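Local coordinates for protein eukaryotic translation initiation factor 2D (Homo sapiens, PDB 5W2F) that delivers tRNA to the P-site of the 40S ribosomal subunit independently of GTP during translation initiation, this chain being its C-terminal part with SWIB/MDM2 and SUI1 regions, at residues I145-Q148 with A152-T155; W180-L183 with Q187-R190. All coordinates share one frame; numbering follows the deposited sequence. Where two conformers were deposited one is given.

How the contacts relate
Both contacts lie in the SUI1 region, and each sits at the C-terminal end of a different one of its two helices. Contact 1 joins helix 139-150 to the start of strand 154-158, an outermost strand of the mixed sheet; contact 2 joins helix 175-185 to the loop leading to strand 193-194. Their centres are 18 Å apart, and the two helices pack together where I145 CG2 lies 4.0 Å from L181 CD1. Contact 1 is a surface contact, with a glutamine side chain gripping the backbone of the strand. Contact 2 is partly buried: leucines supply its packing, and a backbone hydrogen bond closes the helix end.

Contact 1 (I145-Q148 with A152-T155); sequences ILQQ and ASTT
Q147 reaches from helix 139-150 to the start of strand 154-158 and takes the backbone of T154 with its side-chain carbonyl. T154 N donates to Q147 OE1 over 3.0 Å, nearly straight at 168°, arriving in the carbonyl plane on a lone pair. The glutamine gets there by swinging CG anti to its own N (chi1 -172°) and running on extended, so that its CB and CG pass beside the strand and CG lies 3.4 Å from A152 O. The same OE1 accepts a second bond from a water, 2.6 Å away, which also bonds S153 OG. Two bonds thus hold the amide oxygen, one to the strand directly and one through solvent.

T154 turns its side chain to the helix. With chi1 at 64°, OG1 stands between its own N and carbonyl carbon and hydrogen-bonds A143 O, one turn back along the helix, while CG2 settles over the helix backbone, 3.6 Å from Q147 N, and also meets L146 CB. Closer to the turn, A152 O receives a CA-H...O contact from Q147 CA at 3.3 Å, and A152 N gives a weak hydrogen bond to Q147 O. L146 continues inward to I170 and L178. This is a tight helix-to-strand connection in the alpha+beta fold of the SUI1 domain, leading from helix 139-150 into an outermost strand of its sheet.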
ATOM      1  N   ILE A 145       6.322 -22.628 -10.138  1.00 25.81           N
ATOM      2  CA  ILE A 145       7.270 -22.037 -11.069  1.00 26.91           C
ATOM      3  C   ILE A 145       8.713 -22.219 -10.563  1.00 25.84           C
ATOM      4  O   ILE A 145       9.607 -22.622 -11.319  1.00 28.89           O
ATOM      5  CB  ILE A 145       6.971 -20.537 -11.282  1.00 26.73           C
ATOM      6  CG1 ILE A 145       5.654 -20.341 -12.046  1.00 27.67           C
ATOM      7  CG2 ILE A 145       8.126 -19.859 -12.006  1.00 28.23           C
ATOM      8  CD1 ILE A 145       5.109 -18.933 -11.945  1.00 30.10           C
ATOM      9  N   LEU A 146       8.931 -21.908  -9.288  1.00 25.27           N
ATOM     10  CA  LEU A 146      10.265 -22.013  -8.722  1.00 24.30           C
ATOM     11  C   LEU A 146      10.750 -23.454  -8.575  1.00 26.08           C
ATOM     12  O   LEU A 146      11.945 -23.709  -8.713  1.00 27.60           O
ATOM     13  CB  LEU A 146      10.356 -21.300  -7.373  1.00 22.51           C
ATOM     14  CG  LEU A 146      10.227 -19.781  -7.462  1.00 22.95           C
ATOM     15  CD1 LEU A 146      10.196 -19.206  -6.058  1.00 22.30           C
ATOM     16  CD2 LEU A 146      11.406 -19.191  -8.221  1.00 24.63           C
ATOM     17  N   GLN A 147       9.852 -24.402  -8.308  1.00 25.26           N
ATOM     18  CA  GLN A 147      10.277 -25.802  -8.219  1.00 27.15           C
ATOM     19  C   GLN A 147      10.929 -26.245  -9.546  1.00 29.39           C
ATOM     20  O   GLN A 147      11.970 -26.921  -9.539  1.00 31.31           O
ATOM     21  CB  GLN A 147       9.107 -26.704  -7.807  1.00 28.77           C
ATOM     22  CG  GLN A 147       9.482 -28.158  -7.485  1.00 31.02           C
ATOM     23  CD  GLN A 147       8.428 -28.872  -6.627  1.00 34.78           C
ATOM     24  OE1 GLN A 147       8.303 -28.653  -5.410  1.00 34.91           O
ATOM     25  NE2 GLN A 147       7.683 -29.731  -7.253  1.00 39.59           N
ATOM     26  N   GLN A 148      10.342 -25.825 -10.668  1.00 29.83           N
ATOM     27  CA  GLN A 148      10.906 -26.082 -11.998  1.00 34.66           C
ATOM     28  C   GLN A 148      12.167 -25.265 -12.267  1.00 33.14           C
ATOM     29  O   GLN A 148      13.174 -25.829 -12.681  1.00 36.83           O
ATOM     30  CB  GLN A 148       9.867 -25.786 -13.085  1.00 37.00           C
ATOM     31  CG  GLN A 148      10.301 -26.111 -14.516  1.00 44.37           C
ATOM     32  CD  GLN A 148      10.485 -27.601 -14.762  1.00 52.62           C
ATOM     33  OE1 GLN A 148      11.561 -28.049 -15.175  1.00 65.11           O
ATOM     34  NE2 GLN A 148       9.436 -28.377 -14.508  1.00 60.45           N
ATOM     35  N   ALA A 152      14.507 -27.642  -7.356  1.00 29.92           N
ATOM     36  CA  ALA A 152      14.561 -27.806  -5.919  1.00 29.02           C
ATOM     37  C   ALA A 152      13.147 -27.804  -5.370  1.00 28.68           C
ATOM     38  O   ALA A 152      12.262 -27.116  -5.889  1.00 31.48           O
ATOM     39  CB  ALA A 152      15.354 -26.673  -5.292  1.00 28.72           C
ATOM     40  N   SER A 153      12.949 -28.574  -4.311  1.00 28.83           N
ATOM     41  CA  SER A 153      11.663 -28.708  -3.676  1.00 28.41           C
ATOM     42  C   SER A 153      11.157 -27.371  -3.125  1.00 26.03           C
ATOM     43  O   SER A 153      11.896 -26.624  -2.486  1.00 25.43           O
ATOM     44  CB  SER A 153      11.760 -29.691  -2.527  1.00 33.92           C
ATOM     45  OG  SER A 153      10.486 -29.900  -1.962  1.00 38.11           O
ATOM     46  N   THR A 154       9.875 -27.107  -3.353  1.00 24.84           N
ATOM     47  CA  THR A 154       9.209 -25.971  -2.776  1.00 23.94           C
ATOM     48  C   THR A 154       8.027 -26.411  -1.971  1.00 23.68           C
ATOM     49  O   THR A 154       7.380 -27.444  -2.259  1.00 26.87           O
ATOM     50  CB  THR A 154       8.714 -24.987  -3.844  1.00 24.32           C
ATOM     51  OG1 THR A 154       7.715 -25.605  -4.664  1.00 26.16           O
ATOM     52  CG2 THR A 154       9.854 -24.488  -4.704  1.00 25.14           C
ATOM     53  N   THR A 155       7.701 -25.594  -0.989  1.00 24.16           N
ATOM     54  CA  THR A 155       6.516 -25.774  -0.146  0.60 25.32           C
ATOM     55  C   THR A 155       5.880 -24.421   0.136  1.00 21.91           C
ATOM     56  O   THR A 155       6.557 -23.391   0.066  1.00 23.82           O
ATOM     57  CB  THR A 155       6.868 -26.423   1.214  0.60 28.04           C
ATOM     58  OG1 THR A 155       7.802 -25.601   1.920  0.60 31.68           O
ATOM     59  CG2 THR A 155       7.463 -27.788   1.031  0.60 27.70           C
TER
HETATM   60  O   HOH W   1       8.294 -30.308  -3.427  1.00 53.56           O

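Contact 2 (W180-L183 with Q187-R190); sequences WLLL and QLPR
L182 O accepts a hydrogen bond from L188 N in a C-terminal helix cap closed by a left-handed residue: the bond runs from position i+6 back to i, and Q187, with positive phi (56°), is the first residue to leave the helical conformation. The bond is 2.9 Å long and close to straight, with the donor in the carbonyl plane. Here it ends helix 175-185 of the SUI1 domain and turns the chain toward strand 193-194. Beside it, Q187 CA makes a CA-H...O contact to L183 O.

Apolar groups pack around this backbone link. L188 CB lies 3.4 Å from L182 O, and farther out its CD1 meets CD2 of L182 at 4.1 Å, the two side chains crossing at a slant. L183 sends CD2 back to the loop although its CB points away from it: with CG beside its own N (chi1 -59°), that methyl comes 3.5 Å from L188 O and 4.0 Å from R190 CB.

Around them stand strands of the sheet. L182 and L188 both rest on I113 of strand 113-121, and L182 also touches I115, while I193 of strand 193-194 lies against L182 and L183. On the exposed side, in one of its two conformers, Q187 bends at chi2 (-72°), and NE2 then bonds E184 O. A water bridges helix and loop, donating to L183 O at 2.9 Å and to L188 O at 2.7 Å.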
ATOM      1  N   TRP A 180      15.058 -13.007 -10.826  1.00 21.06           N
ATOM      2  CA  TRP A 180      14.491 -13.206 -12.154  1.00 21.59           C
ATOM      3  C   TRP A 180      12.963 -13.119 -12.126  1.00 21.96           C
ATOM      4  O   TRP A 180      12.346 -12.382 -12.895  1.00 22.04           O
ATOM      5  CB  TRP A 180      14.946 -14.550 -12.723  1.00 23.85           C
ATOM      6  CG  TRP A 180      14.097 -15.017 -13.853  1.00 26.42           C
ATOM      7  CD1 TRP A 180      14.114 -14.549 -15.130  1.00 29.99           C
ATOM      8  CD2 TRP A 180      13.029 -15.982 -13.789  1.00 26.47           C
ATOM      9  NE1 TRP A 180      13.150 -15.180 -15.878  1.00 31.73           N
ATOM     10  CE2 TRP A 180      12.476 -16.070 -15.082  1.00 30.97           C
ATOM     11  CE3 TRP A 180      12.518 -16.799 -12.778  1.00 28.50           C
ATOM     12  CZ2 TRP A 180      11.424 -16.936 -15.387  1.00 33.10           C
ATOM     13  CZ3 TRP A 180      11.444 -17.647 -13.077  1.00 29.49           C
ATOM     14  CH2 TRP A 180      10.921 -17.709 -14.373  1.00 30.41           C
ATOM     15  N   LEU A 181      12.359 -13.904 -11.256  1.00 20.83           N
ATOM     16  CA  LEU A 181      10.913 -14.031 -11.255  1.00 20.01           C
ATOM     17  C   LEU A 181      10.248 -12.697 -10.962  1.00 19.76           C
ATOM     18  O   LEU A 181       9.323 -12.280 -11.672  1.00 20.85           O
ATOM     19  CB  LEU A 181      10.464 -15.089 -10.239  1.00 21.19           C
ATOM     20  CG  LEU A 181       8.950 -15.377 -10.198  1.00 22.45           C
ATOM     21  CD1 LEU A 181       8.458 -15.863 -11.557  1.00 25.35           C
ATOM     22  CD2 LEU A 181       8.560 -16.374  -9.114  1.00 26.40           C
ATOM     23  N   LEU A 182      10.704 -12.025  -9.914  1.00 18.34           N
ATOM     24  CA  LEU A 182      10.043 -10.820  -9.452  1.00 18.55           C
ATOM     25  C   LEU A 182      10.380  -9.592 -10.288  1.00 19.48           C
ATOM     26  O   LEU A 182       9.492  -8.800 -10.579  1.00 19.99           O
ATOM     27  CB  LEU A 182      10.363 -10.564  -7.980  1.00 19.17           C
ATOM     28  CG  LEU A 182       9.949 -11.673  -7.034  1.00 19.44           C
ATOM     29  CD1 LEU A 182      10.384 -11.354  -5.605  1.00 20.61           C
ATOM     30  CD2 LEU A 182       8.455 -11.993  -7.070  1.00 20.89           C
ATOM     31  N   LEU A 183      11.651  -9.413 -10.644  1.00 19.99           N
ATOM     32  CA  LEU A 183      12.066  -8.217 -11.384  1.00 20.57           C
ATOM     33  C   LEU A 183      11.868  -8.351 -12.874  1.00 21.60           C
ATOM     34  O   LEU A 183      11.518  -7.390 -13.529  1.00 23.85           O
ATOM     35  CB  LEU A 183      13.545  -7.897 -11.135  1.00 20.54           C
ATOM     36  CG  LEU A 183      13.945  -7.651  -9.679  1.00 20.86           C
ATOM     37  CD1 LEU A 183      15.446  -7.419  -9.597  1.00 22.34           C
ATOM     38  CD2 LEU A 183      13.224  -6.445  -9.116  1.00 22.57           C
ATOM     39  N   GLN A 187       8.087  -7.823 -13.321  1.00 20.09           N
ATOM     40  CA  GLN A 187       8.407  -6.385 -13.488  0.54 21.46           C
ATOM     41  C   GLN A 187       8.090  -5.553 -12.248  1.00 20.95           C
ATOM     42  O   GLN A 187       7.702  -4.384 -12.329  1.00 23.22           O
ATOM     43  CB  GLN A 187       7.701  -5.807 -14.728  0.54 23.53           C
ATOM     44  CG  GLN A 187       8.202  -6.392 -16.039  0.54 25.27           C
ATOM     45  CD  GLN A 187       9.589  -5.904 -16.406  0.54 28.11           C
ATOM     46  OE1 GLN A 187       9.857  -4.708 -16.395  0.54 33.77           O
ATOM     47  NE2 GLN A 187      10.481  -6.837 -16.728  0.54 31.62           N
ATOM     48  N   LEU A 188       8.282  -6.158 -11.082  1.00 19.57           N
ATOM     49  CA  LEU A 188       8.009  -5.486  -9.834  1.00 20.03           C
ATOM     50  C   LEU A 188       9.139  -4.492  -9.500  1.00 20.47           C
ATOM     51  O   LEU A 188      10.286  -4.708  -9.903  1.00 21.60           O
ATOM     52  CB  LEU A 188       7.814  -6.492  -8.706  1.00 20.68           C
ATOM     53  CG  LEU A 188       6.585  -7.390  -8.809  1.00 22.01           C
ATOM     54  CD1 LEU A 188       6.580  -8.392  -7.684  1.00 24.69           C
ATOM     55  CD2 LEU A 188       5.295  -6.593  -8.775  1.00 22.20           C
ATOM     56  N   PRO A 189       8.831  -3.421  -8.751  1.00 21.92           N
ATOM     57  CA  PRO A 189       9.886  -2.444  -8.444  1.00 22.54           C
ATOM     58  C   PRO A 189      10.905  -2.993  -7.444  1.00 21.94           C
ATOM     59  O   PRO A 189      10.531  -3.479  -6.372  1.00 21.43           O
ATOM     60  CB  PRO A 189       9.118  -1.274  -7.815  1.00 24.35           C
ATOM     61  CG  PRO A 189       7.711  -1.513  -8.146  1.00 28.71           C
ATOM     62  CD  PRO A 189       7.535  -2.990  -8.216  1.00 24.23           C
ATOM     63  N   ARG A 190      12.181  -2.847  -7.777  1.00 21.65           N
ATOM     64  CA  ARG A 190      13.247  -3.292  -6.915  1.00 20.82           C
ATOM     65  C   ARG A 190      13.189  -2.666  -5.518  1.00 20.01           C
ATOM     66  O   ARG A 190      13.531  -3.322  -4.547  1.00 20.44           O
ATOM     67  CB  ARG A 190      14.585  -2.998  -7.597  1.00 22.63           C
ATOM     68  CG  ARG A 190      15.818  -3.280  -6.774  1.00 22.56           C
ATOM     69  CD  ARG A 190      15.937  -4.722  -6.281  1.00 22.89           C
ATOM     70  NE  ARG A 190      17.168  -4.873  -5.502  1.00 22.73           N
ATOM     71  CZ  ARG A 190      17.359  -4.381  -4.276  1.00 24.30           C
ATOM     72  NH1 ARG A 190      16.379  -3.735  -3.629  1.00 24.08           N
ATOM     73  NH2 ARG A 190      18.553  -4.540  -3.682  1.00 30.72           N
TER
HETATM   74  O   HOH W   2      11.538  -4.775 -12.323  1.00 29.14           O